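Local atomic coordinates of putative drug/sodium antiporter (PDB entry 4Z3N), a protein that belongs to the MATE family of multidrug transporters and probably moves the genotoxin colibactin or related compounds across the membrane by ion-coupled antiport. Residues 73-76 against 77-81; 153-156 against 157-161. All coordinates share one frame; numbering follows the deposited sequence.

Contact 1: 73-76 against 77-81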
loop_
_atom_site.group_PDB
_atom_site.type_symbol
_atom_site.label_atom_id
_atom_site.label_comp_id
_atom_site.label_asym_id
_atom_site.label_seq_id
_atom_site.Cartn_x
_atom_site.Cartn_y
_atom_site.Cartn_z
ATOM N N LEU A 73 18.815 -7.679 4.162
ATOM C CA LEU A 73 19.236 -7.284 2.824
ATOM C C LEU A 73 18.146 -7.612 1.808
ATOM O O LEU A 73 17.960 -6.904 0.817
ATOM C CB LEU A 73 20.555 -7.982 2.460
ATOM C CG LEU A 73 21.257 -7.756 1.120
ATOM C CD1 LEU A 73 22.701 -8.155 1.262
ATOM C CD2 LEU A 73 20.633 -8.567 0.014
ATOM N N VAL A 74 17.414 -8.687 2.072
ATOM C CA VAL A 74 16.445 -9.196 1.114
ATOM C C VAL A 74 15.052 -8.615 1.377
ATOM O O VAL A 74 14.076 -8.981 0.716
ATOM C CB VAL A 74 16.392 -10.746 1.148
ATOM C CG1 VAL A 74 15.377 -11.236 2.170
ATOM C CG2 VAL A 74 16.075 -11.298 -0.227
ATOM N N PHE A 75 14.972 -7.703 2.341
ATOM C CA PHE A 75 13.703 -7.098 2.741
ATOM C C PHE A 75 12.985 -6.370 1.598
ATOM O O PHE A 75 11.779 -6.530 1.421
ATOM C CB PHE A 75 13.927 -6.134 3.908
ATOM C CG PHE A 75 12.671 -5.511 4.420
ATOM C CD1 PHE A 75 11.808 -6.228 5.228
ATOM C CD2 PHE A 75 12.343 -4.205 4.088
ATOM C CE1 PHE A 75 10.630 -5.652 5.702
ATOM C CE2 PHE A 75 11.170 -3.625 4.560
ATOM C CZ PHE A 75 10.315 -4.352 5.366
ATOM N N PRO A 76 13.718 -5.555 0.823
ATOM C CA PRO A 76 13.115 -4.875 -0.332
ATOM C C PRO A 76 12.414 -5.815 -1.316
ATOM O O PRO A 76 11.458 -5.401 -1.969
ATOM C CB PRO A 76 14.312 -4.207 -1.004
ATOM C CG PRO A 76 15.258 -3.970 0.097
ATOM C CD PRO A 76 15.105 -5.120 1.050
ATOM N N VAL A 77 12.884 -7.051 -1.440
ATOM C CA VAL A 77 12.293 -7.960 -2.415
ATOM C C VAL A 77 10.891 -8.362 -1.950
ATOM O O VAL A 77 9.958 -8.428 -2.752
ATOM C CB VAL A 77 13.181 -9.212 -2.661
ATOM C CG1 VAL A 77 12.367 -10.347 -3.259
ATOM C CG2 VAL A 77 14.330 -8.850 -3.593
ATOM N N GLY A 78 10.742 -8.586 -0.650
ATOM C CA GLY A 78 9.450 -8.893 -0.083
ATOM C C GLY A 78 8.464 -7.758 -0.280
ATOM O O GLY A 78 7.254 -7.968 -0.366
ATOM N N MET A 79 8.984 -6.539 -0.349
ATOM C CA MET A 79 8.127 -5.372 -0.522
ATOM C C MET A 79 7.705 -5.093 -1.971
ATOM O O MET A 79 6.651 -4.517 -2.200
ATOM C CB MET A 79 8.800 -4.147 0.087
ATOM C CG MET A 79 8.626 -4.125 1.589
ATOM S SD MET A 79 8.896 -2.504 2.274
ATOM C CE MET A 79 10.569 -2.179 1.698
ATOM N N GLY A 80 8.511 -5.510 -2.939
ATOM C CA GLY A 80 8.110 -5.443 -4.328
ATOM C C GLY A 80 7.155 -6.573 -4.683
ATOM O O GLY A 80 6.478 -6.544 -5.716
ATOM N N LEU A 81 7.114 -7.592 -3.834
ATOM C CA LEU A 81 6.160 -8.675 -4.017
ATOM C C LEU A 81 4.791 -8.273 -3.491
ATOM O O LEU A 81 3.782 -8.516 -4.160
ATOM C CB LEU A 81 6.635 -9.955 -3.333
ATOM C CG LEU A 81 7.898 -10.579 -3.931
ATOM C CD1 LEU A 81 8.134 -11.967 -3.344
ATOM C CD2 LEU A 81 7.833 -10.598 -5.455
#
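Met-79 reaches back along the first turn of helix 75-101 to the ring of Phe-75, four residues earlier, in a Met-aromatic contact. Its SD lies 4.4 Å from the centroid of the Phe-75 ring, 54° off the ring normal, and its methyl CE meets CE2 of Phe-75 obliquely at 3.3 Å. The last torsion of Met-79 (chi3 -57°) folds the methyl back against CE2 and CD2 of the ring, while the ring itself extends from a CG placed opposite the backbone N (chi1 -178°).

Backbone bonds wind the turn up. Val-77 N donates to Val-74 O at 3.1 Å, one residue short of a full alpha turn, where a 3-10 segment runs into the helix. Gly-80 N then gives a regular i to i+4 bond to Pro-76 O, also 3.1 Å. Met-79 N binds only weakly, shared between Phe-75 O and Pro-76 O. A bound monoolein lipid lies against Gly-80.

Beyond the Phe-75/Met-79 pair, apolar packing is slight: Val-74 CG2 approaches CB of Val-77 at 4.3 Å. The side of the turn that carries Val-74 is covered by helix 149-159.

Contact 2: 153-156 against 157-161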
loop_
_atom_site.group_PDB
_atom_site.type_symbol
_atom_site.label_atom_id
_atom_site.label_comp_id
_atom_site.label_asym_id
_atom_site.label_seq_id
_atom_site.Cartn_x
_atom_site.Cartn_y
_atom_site.Cartn_z
ATOM N N GLU A 153 20.482 -17.483 -0.221
ATOM C CA GLU A 153 19.578 -18.542 0.211
ATOM C C GLU A 153 18.183 -17.981 0.502
ATOM O O GLU A 153 17.153 -18.548 0.123
ATOM C CB GLU A 153 20.152 -19.243 1.443
ATOM C CG GLU A 153 19.373 -20.470 1.898
ATOM C CD GLU A 153 20.004 -21.151 3.117
ATOM O OE1 GLU A 153 20.935 -20.566 3.730
ATOM O OE2 GLU A 153 19.570 -22.281 3.456
ATOM N N PHE A 154 18.174 -16.843 1.169
ATOM C CA PHE A 154 16.955 -16.161 1.528
ATOM C C PHE A 154 16.266 -15.519 0.324
ATOM O O PHE A 154 15.036 -15.480 0.243
ATOM C CB PHE A 154 17.287 -15.129 2.599
ATOM C CG PHE A 154 17.382 -15.722 3.990
ATOM C CD1 PHE A 154 16.215 -16.165 4.620
ATOM C CD2 PHE A 154 18.616 -15.819 4.645
ATOM C CE1 PHE A 154 16.297 -16.743 5.865
ATOM C CE2 PHE A 154 18.755 -16.353 5.894
ATOM C CZ PHE A 154 17.601 -16.828 6.528
ATOM N N TYR A 155 17.074 -15.040 -0.619
ATOM C CA TYR A 155 16.566 -14.558 -1.886
ATOM C C TYR A 155 15.807 -15.679 -2.607
ATOM O O TYR A 155 14.690 -15.492 -3.095
ATOM C CB TYR A 155 17.713 -14.024 -2.747
ATOM C CG TYR A 155 17.325 -13.696 -4.186
ATOM C CD1 TYR A 155 16.709 -12.488 -4.511
ATOM C CD2 TYR A 155 17.595 -14.583 -5.218
ATOM C CE1 TYR A 155 16.374 -12.187 -5.819
ATOM C CE2 TYR A 155 17.259 -14.288 -6.525
ATOM C CZ TYR A 155 16.651 -13.091 -6.818
ATOM O OH TYR A 155 16.313 -12.806 -8.118
ATOM N N TYR A 156 16.423 -16.849 -2.646
ATOM C CA TYR A 156 15.838 -18.034 -3.246
ATOM C C TYR A 156 14.554 -18.505 -2.537
ATOM O O TYR A 156 13.575 -18.860 -3.178
ATOM C CB TYR A 156 16.879 -19.150 -3.246
ATOM C CG TYR A 156 17.890 -19.098 -4.379
ATOM C CD1 TYR A 156 17.597 -18.479 -5.599
ATOM C CD2 TYR A 156 19.133 -19.704 -4.234
ATOM C CE1 TYR A 156 18.531 -18.464 -6.633
ATOM C CE2 TYR A 156 20.067 -19.689 -5.249
ATOM C CZ TYR A 156 19.774 -19.077 -6.443
ATOM O OH TYR A 156 20.748 -19.096 -7.425
ATOM N N TYR A 157 14.561 -18.515 -1.212
ATOM C CA TYR A 157 13.362 -18.859 -0.467
ATOM C C TYR A 157 12.255 -17.839 -0.761
ATOM O O TYR A 157 11.083 -18.205 -0.893
ATOM C CB TYR A 157 13.655 -18.923 1.038
ATOM C CG TYR A 157 14.607 -20.034 1.453
ATOM C CD1 TYR A 157 14.696 -21.212 0.727
ATOM C CD2 TYR A 157 15.405 -19.902 2.584
ATOM C CE1 TYR A 157 15.551 -22.231 1.111
ATOM C CE2 TYR A 157 16.271 -20.912 2.975
ATOM C CZ TYR A 157 16.339 -22.077 2.237
ATOM O OH TYR A 157 17.206 -23.088 2.625
ATOM N N SER A 158 12.634 -16.568 -0.868
ATOM C CA SER A 158 11.718 -15.506 -1.291
ATOM C C SER A 158 11.029 -15.793 -2.641
ATOM O O SER A 158 9.850 -15.496 -2.823
ATOM C CB SER A 158 12.464 -14.167 -1.391
ATOM O OG SER A 158 12.898 -13.685 -0.129
ATOM N N LEU A 159 11.782 -16.349 -3.588
ATOM C CA LEU A 159 11.237 -16.716 -4.888
ATOM C C LEU A 159 10.197 -17.830 -4.741
ATOM O O LEU A 159 9.233 -17.907 -5.505
ATOM C CB LEU A 159 12.354 -17.157 -5.855
ATOM C CG LEU A 159 13.426 -16.162 -6.339
ATOM C CD1 LEU A 159 14.368 -16.824 -7.353
ATOM C CD2 LEU A 159 12.840 -14.894 -6.936
ATOM N N LEU A 160 10.386 -18.692 -3.750
ATOM C CA LEU A 160 9.466 -19.803 -3.569
ATOM C C LEU A 160 8.120 -19.339 -3.012
ATOM O O LEU A 160 7.167 -20.092 -2.985
ATOM C CB LEU A 160 10.084 -20.871 -2.659
ATOM C CG LEU A 160 11.291 -21.631 -3.224
ATOM C CD1 LEU A 160 11.723 -22.689 -2.235
ATOM C CD2 LEU A 160 11.011 -22.245 -4.574
ATOM N N THR A 161 8.060 -18.100 -2.552
ATOM C CA THR A 161 6.847 -17.558 -1.977
ATOM C C THR A 161 5.973 -16.763 -2.968
ATOM O O THR A 161 4.833 -16.435 -2.664
ATOM C CB THR A 161 7.193 -16.650 -0.794
ATOM O OG1 THR A 161 7.730 -15.418 -1.293
ATOM C CG2 THR A 161 8.205 -17.336 0.109
#
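Glu-153 and Tyr-157 lie side by side one helical turn apart and are joined by a hydrogen bond of 2.6 Å from Tyr-157 OH to OE2 of Glu-153. The hydroxyl meets the anti side of the carboxylate, 16° out of its plane, and the carboxylate and ring planes stand 50° apart. With CG opposite its backbone N (chi1 -174°), Glu-153 runs extended along the ring, its CG 3.3 Å from Tyr-157 CE2. Glu-153 O is taken up by Tyr-157 N at 2.9 Å and also lies over one face of the Tyr-157 ring, offset toward the rim.

Phe-154 O accepts two hydrogen bonds, from Ser-158 N at 2.9 Å and from Ser-158 OG at 2.8 Å, which arrive from opposite faces of its carbonyl plane. The serine hydroxyl thus spends its proton on a carbonyl one turn back, a familiar way to accommodate serine in membrane helices. Leu-159 N and Leu-160 N continue the i to i+4 pattern to Tyr-155 O and Tyr-156 O. Thr-161 OG1, 2.6 Å from Ser-158 O, joins Thr-161 N on that oxygen.

Leu-159 CD1 sits at the edge of the Tyr-156 ring and 3.9 Å from Tyr-155 CE2. The Tyr-155 hydroxyl bonds to Gly-130 O, its side chain touching Ala-134 and Leu-137 of helix 134-139, while Phe-154 touches Lys-211 and Thr-161 Phe-218, both of helix 209-232.

In the fold
Contact 1 and contact 2 come in series along the chain, contact 1 at the start of helix 75-101, contact 2 in the last turns of helix 149-159, with helices 107-132 and 134-139 between them. Their centres are 10 Å apart, on the same side of the chain's centre, and the two meet directly. Val-74 CG2 packs at 3.7 Å from Tyr-155 CA, and further along Leu-81 CD1 approaches Ser-158 O and Thr-161 OG1. This side-chain packing sets the first turns of helix 75-101 against residues 155-161, just ahead of helix 162-177, and so brings together two stretches more than 70 residues apart in sequence, both in the first MatE region of the transporter.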